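Long-range contacts in programmed cell death 6-interacting protein (Homo sapiens, PDB 2OEW), which serves as a multifunctional adaptor in endosomal sorting, multivesicular body biogenesis, membrane repair, cytokinesis and apoptosis, seen here through its Bro1 domain: residues Lys168-His173 with Gln217-Leu222; Glu261-Leu266 with Ser310-Tyr315. All blocks are in the same frame, centred on the assembly; numbering follows the deposited sequence.

Contact 1: residues Lys168-His173 with Gln217-Leu222; sequences KIAAKH and QEVFFL
The methyl group of A171 meets two neighbouring side chains of the facing helix at once, V219 and the ring of F220. CB of A171 lies 3.9 Å from CG1 of V219 and 3.7 Å from CE1 of F220, with CZ of the same ring almost as near. V219 divides its two methyls between consecutive alanines. CG1 stands anti to the backbone N (chi1 169°) and is given to A171, while CG2, on the other branch, approaches CB of A170 at 4.1 Å. F220 starts less directly: its first bond runs past the facing helix rather than into it, and a chi1 of -79° sets CG anti to the carbonyl carbon and carries the far end of the ring in to A171, which it meets obliquely.

Together these residues show how small side chains on one helix let a neighbour come close. Helices 164-191 and 202-226 form an antiparallel helical hairpin of the all-helical Bro1 domain; here their local axes approach to 9.0 Å at 155°, and the CA atoms of A171 and V219 are 6.0 Å apart.

K168 borders the same ring from the preceding turn. Its side chain sets out away from the partner helix, then two successive bends of the same sense, about CB-CG and CG-CD, curl it back until NZ is 4.2 Å from CZ of F220, again oblique to the ring. Q175 of helix 164-191 and V359 also touch F220, whereas V219 is flanked by L167 and Y174. On other sides of helix 202-226, the amide of Q217 is held by the backbone of L237, A356 and L358, and E218 forms a salt bridge with K269.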
loop_
_atom_site.group_PDB
_atom_site.type_symbol
_atom_site.label_atom_id
_atom_site.label_comp_id
_atom_site.label_asym_id
_atom_site.label_seq_id
_atom_site.Cartn_x
_atom_site.Cartn_y
_atom_site.Cartn_z
ATOM N N LYS A 168 0.325 -5.051 -14.064
ATOM C CA LYS A 168 1.109 -6.004 -13.270
ATOM C C LYS A 168 2.106 -5.373 -12.305
ATOM O O LYS A 168 2.331 -5.889 -11.218
ATOM C CB LYS A 168 1.782 -7.085 -14.127
ATOM C CG LYS A 168 1.121 -8.511 -13.984
ATOM C CD LYS A 168 0.621 -8.854 -12.520
ATOM C CE LYS A 168 1.763 -8.880 -11.442
ATOM N NZ LYS A 168 1.271 -8.939 -10.017
ATOM N N ILE A 169 2.720 -4.263 -12.699
ATOM C CA ILE A 169 3.684 -3.606 -11.813
ATOM C C ILE A 169 2.914 -3.009 -10.621
ATOM O O ILE A 169 3.333 -3.149 -9.481
ATOM C CB ILE A 169 4.610 -2.596 -12.603
ATOM C CG1 ILE A 169 5.699 -3.381 -13.346
ATOM C CG2 ILE A 169 5.281 -1.576 -11.702
ATOM C CD1 ILE A 169 6.382 -2.608 -14.453
ATOM N N ALA A 170 1.758 -2.393 -10.894
ATOM C CA ALA A 170 0.954 -1.798 -9.837
ATOM C C ALA A 170 0.405 -2.846 -8.875
ATOM O O ALA A 170 0.385 -2.631 -7.678
ATOM C CB ALA A 170 -0.166 -0.915 -10.420
ATOM N N ALA A 171 -0.002 -4.001 -9.374
ATOM C CA ALA A 171 -0.554 -5.007 -8.472
ATOM C C ALA A 171 0.559 -5.633 -7.627
ATOM O O ALA A 171 0.397 -5.800 -6.413
ATOM C CB ALA A 171 -1.326 -6.064 -9.239
ATOM N N LYS A 172 1.695 -5.948 -8.251
ATOM C CA LYS A 172 2.880 -6.420 -7.514
ATOM C C LYS A 172 3.349 -5.484 -6.380
ATOM O O LYS A 172 3.671 -5.950 -5.272
ATOM C CB LYS A 172 4.045 -6.692 -8.466
ATOM C CG LYS A 172 5.384 -7.053 -7.766
ATOM C CD LYS A 172 6.571 -6.542 -8.579
ATOM C CE LYS A 172 7.852 -7.278 -8.243
ATOM N NZ LYS A 172 7.703 -8.714 -8.618
ATOM N N HIS A 173 3.418 -4.182 -6.655
ATOM C CA HIS A 173 3.974 -3.240 -5.681
ATOM C C HIS A 173 2.968 -2.948 -4.570
ATOM O O HIS A 173 3.353 -2.812 -3.397
ATOM C CB HIS A 173 4.411 -1.931 -6.345
ATOM C CG HIS A 173 5.760 -1.991 -7.010
ATOM N ND1 HIS A 173 6.805 -2.754 -6.531
ATOM C CD2 HIS A 173 6.237 -1.360 -8.111
ATOM C CE1 HIS A 173 7.854 -2.607 -7.322
ATOM N NE2 HIS A 173 7.534 -1.767 -8.287
ATOM N N GLN A 217 -6.370 -4.922 -5.367
ATOM C CA GLN A 217 -7.543 -5.647 -5.869
ATOM C C GLN A 217 -8.296 -4.834 -6.925
ATOM O O GLN A 217 -8.744 -5.381 -7.941
ATOM C CB GLN A 217 -8.433 -6.000 -4.689
ATOM C CG GLN A 217 -9.822 -6.461 -5.009
ATOM C CD GLN A 217 -9.899 -7.939 -5.354
ATOM O OE1 GLN A 217 -8.967 -8.708 -5.102
ATOM N NE2 GLN A 217 -11.015 -8.337 -5.947
ATOM N N GLU A 218 -8.415 -3.526 -6.705
ATOM C CA GLU A 218 -8.952 -2.644 -7.705
ATOM C C GLU A 218 -8.186 -2.760 -9.027
ATOM O O GLU A 218 -8.797 -2.647 -10.128
ATOM C CB GLU A 218 -8.869 -1.226 -7.219
ATOM C CG GLU A 218 -9.100 -0.228 -8.309
ATOM C CD GLU A 218 -9.248 1.168 -7.784
ATOM O OE1 GLU A 218 -8.660 1.499 -6.729
ATOM O OE2 GLU A 218 -9.953 1.943 -8.451
ATOM N N VAL A 219 -6.862 -2.958 -8.925
ATOM C CA VAL A 219 -6.013 -3.145 -10.115
ATOM C C VAL A 219 -6.391 -4.462 -10.800
ATOM O O VAL A 219 -6.509 -4.506 -12.029
ATOM C CB VAL A 219 -4.469 -3.054 -9.830
ATOM C CG1 VAL A 219 -3.652 -3.522 -11.058
ATOM C CG2 VAL A 219 -4.043 -1.606 -9.428
ATOM N N PHE A 220 -6.621 -5.517 -10.015
ATOM C CA PHE A 220 -7.106 -6.793 -10.583
ATOM C C PHE A 220 -8.519 -6.703 -11.180
ATOM O O PHE A 220 -8.820 -7.361 -12.173
ATOM C CB PHE A 220 -6.948 -7.969 -9.607
ATOM C CG PHE A 220 -5.520 -8.519 -9.547
ATOM C CD1 PHE A 220 -4.763 -8.422 -8.387
ATOM C CD2 PHE A 220 -4.929 -9.094 -10.673
ATOM C CE1 PHE A 220 -3.459 -8.906 -8.341
ATOM C CE2 PHE A 220 -3.620 -9.572 -10.644
ATOM C CZ PHE A 220 -2.879 -9.480 -9.474
ATOM N N PHE A 221 -9.377 -5.864 -10.609
ATOM C CA PHE A 221 -10.682 -5.616 -11.224
ATOM C C PHE A 221 -10.468 -4.890 -12.559
ATOM O O PHE A 221 -11.030 -5.292 -13.582
ATOM C CB PHE A 221 -11.556 -4.815 -10.254
ATOM C CG PHE A 221 -12.578 -3.976 -10.904
ATOM C CD1 PHE A 221 -13.812 -4.500 -11.222
ATOM C CD2 PHE A 221 -12.330 -2.639 -11.147
ATOM C CE1 PHE A 221 -14.783 -3.717 -11.817
ATOM C CE2 PHE A 221 -13.287 -1.843 -11.749
ATOM C CZ PHE A 221 -14.516 -2.394 -12.097
ATOM N N LEU A 222 -9.622 -3.854 -12.553
ATOM C CA LEU A 222 -9.360 -3.078 -13.777
ATOM C C LEU A 222 -8.792 -3.947 -14.911
ATOM O O LEU A 222 -9.151 -3.788 -16.101
ATOM C CB LEU A 222 -8.435 -1.893 -13.485
ATOM C CG LEU A 222 -9.039 -0.629 -12.825
ATOM C CD1 LEU A 222 -7.888 0.334 -12.477
ATOM C CD2 LEU A 222 -10.138 0.100 -13.676
#

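Contact 2: residues Glu261-Leu266 with Ser310-Tyr315; sequences EVFPVL and SRYDEY
P264 sits against two tyrosines, Y312 and Y315, where the beginning of helix 262-287 meets the last part of helix 291-312 and the residues up to Y315. These consecutive antiparallel helices form a helical hairpin of the Bro1 domain, and the contact lies at its open end.

The tight part is a CH-pi interaction. CB of P264 lies over one face of the Y315 ring, 3.8 Å from the centroid and 23° off the normal, and CG of the proline continues the overlap to CZ at 3.7 Å. The opposite face of that ring carries CB of E314, toward the rim. Y312 takes the proline differently: its CE2 comes to 3.8 Å from CB of P264, while the P264 carbonyl oxygen lies over one face. Both tyrosines have CG anti to their own carbonyl carbon, with chi1 near -60°, yet they leave different points of the backbone and so reach the proline from two directions. Y312 also touches A267 and A268 further along helix 262-287, and the buried V265 brings CG2 to 4.3 Å from CB of Y315.

Toward solvent the fit relaxes. E261 offers CA and CB to CE1 of Y315, but its carboxylate leads away from the partner. F263 only borders the interface, its CE2 4.3 Å from OH of Y312, and it packs as well on C252 and Q253. Within the segment that presents both tyrosines, the backbone N of Y315 donates a hydrogen bond of 3.0 Å to O of Y312.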
loop_
_atom_site.group_PDB
_atom_site.type_symbol
_atom_site.label_atom_id
_atom_site.label_comp_id
_atom_site.label_asym_id
_atom_site.label_seq_id
_atom_site.Cartn_x
_atom_site.Cartn_y
_atom_site.Cartn_z
ATOM N N GLU A 261 -7.025 13.682 2.551
ATOM C CA GLU A 261 -7.616 13.094 1.341
ATOM C C GLU A 261 -7.888 11.599 1.465
ATOM O O GLU A 261 -8.689 11.067 0.717
ATOM C CB GLU A 261 -6.703 13.293 0.122
ATOM C CG GLU A 261 -6.001 14.655 0.052
ATOM C CD GLU A 261 -4.753 14.751 0.946
ATOM O OE1 GLU A 261 -3.693 14.188 0.563
ATOM O OE2 GLU A 261 -4.832 15.417 2.016
ATOM N N VAL A 262 -7.225 10.912 2.384
ATOM C CA VAL A 262 -7.316 9.456 2.425
ATOM C C VAL A 262 -8.721 8.946 2.685
ATOM O O VAL A 262 -9.195 8.089 1.948
ATOM C CB VAL A 262 -6.311 8.845 3.413
ATOM C CG1 VAL A 262 -6.552 7.389 3.607
ATOM C CG2 VAL A 262 -4.911 9.066 2.928
ATOM N N PHE A 263 -9.395 9.479 3.701
ATOM C CA PHE A 263 -10.692 8.933 4.139
ATOM C C PHE A 263 -11.799 9.187 3.091
ATOM O O PHE A 263 -12.558 8.299 2.768
ATOM C CB PHE A 263 -11.086 9.502 5.524
ATOM C CG PHE A 263 -12.513 9.219 5.910
ATOM C CD1 PHE A 263 -12.850 8.043 6.576
ATOM C CD2 PHE A 263 -13.531 10.133 5.596
ATOM C CE1 PHE A 263 -14.193 7.760 6.912
ATOM C CE2 PHE A 263 -14.873 9.876 5.940
ATOM C CZ PHE A 263 -15.202 8.691 6.592
ATOM N N PRO A 264 -11.913 10.428 2.599
ATOM C CA PRO A 264 -12.839 10.647 1.489
ATOM C C PRO A 264 -12.558 9.810 0.229
ATOM O O PRO A 264 -13.516 9.450 -0.440
ATOM C CB PRO A 264 -12.717 12.129 1.180
ATOM C CG PRO A 264 -11.593 12.657 2.033
ATOM C CD PRO A 264 -11.285 11.662 3.085
ATOM N N VAL A 265 -11.300 9.491 -0.110
ATOM C CA VAL A 265 -11.061 8.667 -1.287
ATOM C C VAL A 265 -11.514 7.224 -0.988
ATOM O O VAL A 265 -12.114 6.555 -1.850
ATOM C CB VAL A 265 -9.575 8.698 -1.781
ATOM C CG1 VAL A 265 -9.240 7.490 -2.711
ATOM C CG2 VAL A 265 -9.231 10.030 -2.449
ATOM N N LEU A 266 -11.286 6.762 0.244
ATOM C CA LEU A 266 -11.688 5.406 0.629
ATOM C C LEU A 266 -13.202 5.294 0.663
ATOM O O LEU A 266 -13.784 4.238 0.308
ATOM C CB LEU A 266 -11.110 5.069 1.977
ATOM C CG LEU A 266 -9.591 4.922 2.054
ATOM C CD1 LEU A 266 -9.164 4.715 3.506
ATOM C CD2 LEU A 266 -9.149 3.745 1.193
ATOM N N SER A 310 -22.240 13.722 -5.316
ATOM C CA SER A 310 -22.598 14.917 -4.549
ATOM C C SER A 310 -21.736 15.042 -3.308
ATOM O O SER A 310 -21.348 16.133 -2.901
ATOM C CB SER A 310 -24.086 14.952 -4.192
ATOM O OG SER A 310 -24.579 13.661 -3.871
ATOM N N ARG A 311 -21.413 13.904 -2.721
ATOM C CA ARG A 311 -20.636 13.897 -1.501
ATOM C C ARG A 311 -19.141 13.986 -1.752
ATOM O O ARG A 311 -18.437 14.590 -0.962
ATOM C CB ARG A 311 -20.981 12.680 -0.677
ATOM C CG ARG A 311 -20.679 12.864 0.743
ATOM C CD ARG A 311 -21.107 11.677 1.519
ATOM N NE ARG A 311 -22.564 11.550 1.558
ATOM C CZ ARG A 311 -23.169 10.393 1.769
ATOM N NH1 ARG A 311 -22.418 9.309 1.931
ATOM N NH2 ARG A 311 -24.497 10.306 1.790
ATOM N N TYR A 312 -18.658 13.436 -2.861
ATOM C CA TYR A 312 -17.187 13.340 -3.093
ATOM C C TYR A 312 -16.618 13.939 -4.423
ATOM O O TYR A 312 -15.560 13.523 -4.904
ATOM C CB TYR A 312 -16.723 11.892 -2.850
ATOM C CG TYR A 312 -16.948 11.461 -1.413
ATOM C CD1 TYR A 312 -17.854 10.430 -1.079
ATOM C CD2 TYR A 312 -16.304 12.141 -0.377
ATOM C CE1 TYR A 312 -18.061 10.061 0.257
ATOM C CE2 TYR A 312 -16.495 11.797 0.951
ATOM C CZ TYR A 312 -17.361 10.763 1.277
ATOM O OH TYR A 312 -17.503 10.478 2.632
ATOM N N ASP A 313 -17.375 14.885 -4.988
ATOM C CA ASP A 313 -16.992 15.868 -6.014
ATOM C C ASP A 313 -15.482 16.168 -6.085
ATOM O O ASP A 313 -14.836 15.995 -7.127
ATOM C CB ASP A 313 -17.744 17.177 -5.668
ATOM C CG ASP A 313 -18.179 17.984 -6.896
ATOM O OD1 ASP A 313 -18.027 19.238 -6.875
ATOM O OD2 ASP A 313 -18.707 17.396 -7.868
ATOM N N GLU A 314 -14.913 16.604 -4.967
ATOM C CA GLU A 314 -13.563 17.133 -4.971
ATOM C C GLU A 314 -12.470 16.061 -5.089
ATOM O O GLU A 314 -11.283 16.396 -5.065
ATOM C CB GLU A 314 -13.344 17.978 -3.701
ATOM C CG GLU A 314 -12.365 19.134 -3.862
ATOM C CD GLU A 314 -11.745 19.591 -2.539
ATOM O OE1 GLU A 314 -10.479 19.679 -2.455
ATOM O OE2 GLU A 314 -12.524 19.854 -1.586
ATOM N N TYR A 315 -12.855 14.791 -5.207
ATOM C CA TYR A 315 -11.901 13.679 -5.067
ATOM C C TYR A 315 -11.941 12.617 -6.168
ATOM O O TYR A 315 -10.925 11.973 -6.443
ATOM C CB TYR A 315 -12.056 12.981 -3.703
ATOM C CG TYR A 315 -11.829 13.878 -2.499
ATOM C CD1 TYR A 315 -10.552 14.272 -2.131
ATOM C CD2 TYR A 315 -12.899 14.331 -1.740
ATOM C CE1 TYR A 315 -10.341 15.091 -1.045
ATOM C CE2 TYR A 315 -12.702 15.150 -0.656
ATOM C CZ TYR A 315 -11.416 15.531 -0.306
ATOM O OH TYR A 315 -11.211 16.360 0.788
#

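In the fold
From the N terminus, the chain passes helix 137-157 and enters helix 164-191; contact 1 closes the loop that runs through its far turn and back along helix 202-226. Helix 231-252 follows before contact 2 closes a second hairpin, helices 262-287 and 291-312. Each contact spans 43 intervening residues, and each joins the beginning of one helix to the later part of the next. They follow in series, neither nested nor crossed, with centres 21 Å apart. Helix 202-226 links the hairpins: I211 touches V262 and L266, and F221 packs on M273 and N276 of helix 262-287. Contact 2 and segment 217-222 lie within the region that interacts with CHMP4 proteins.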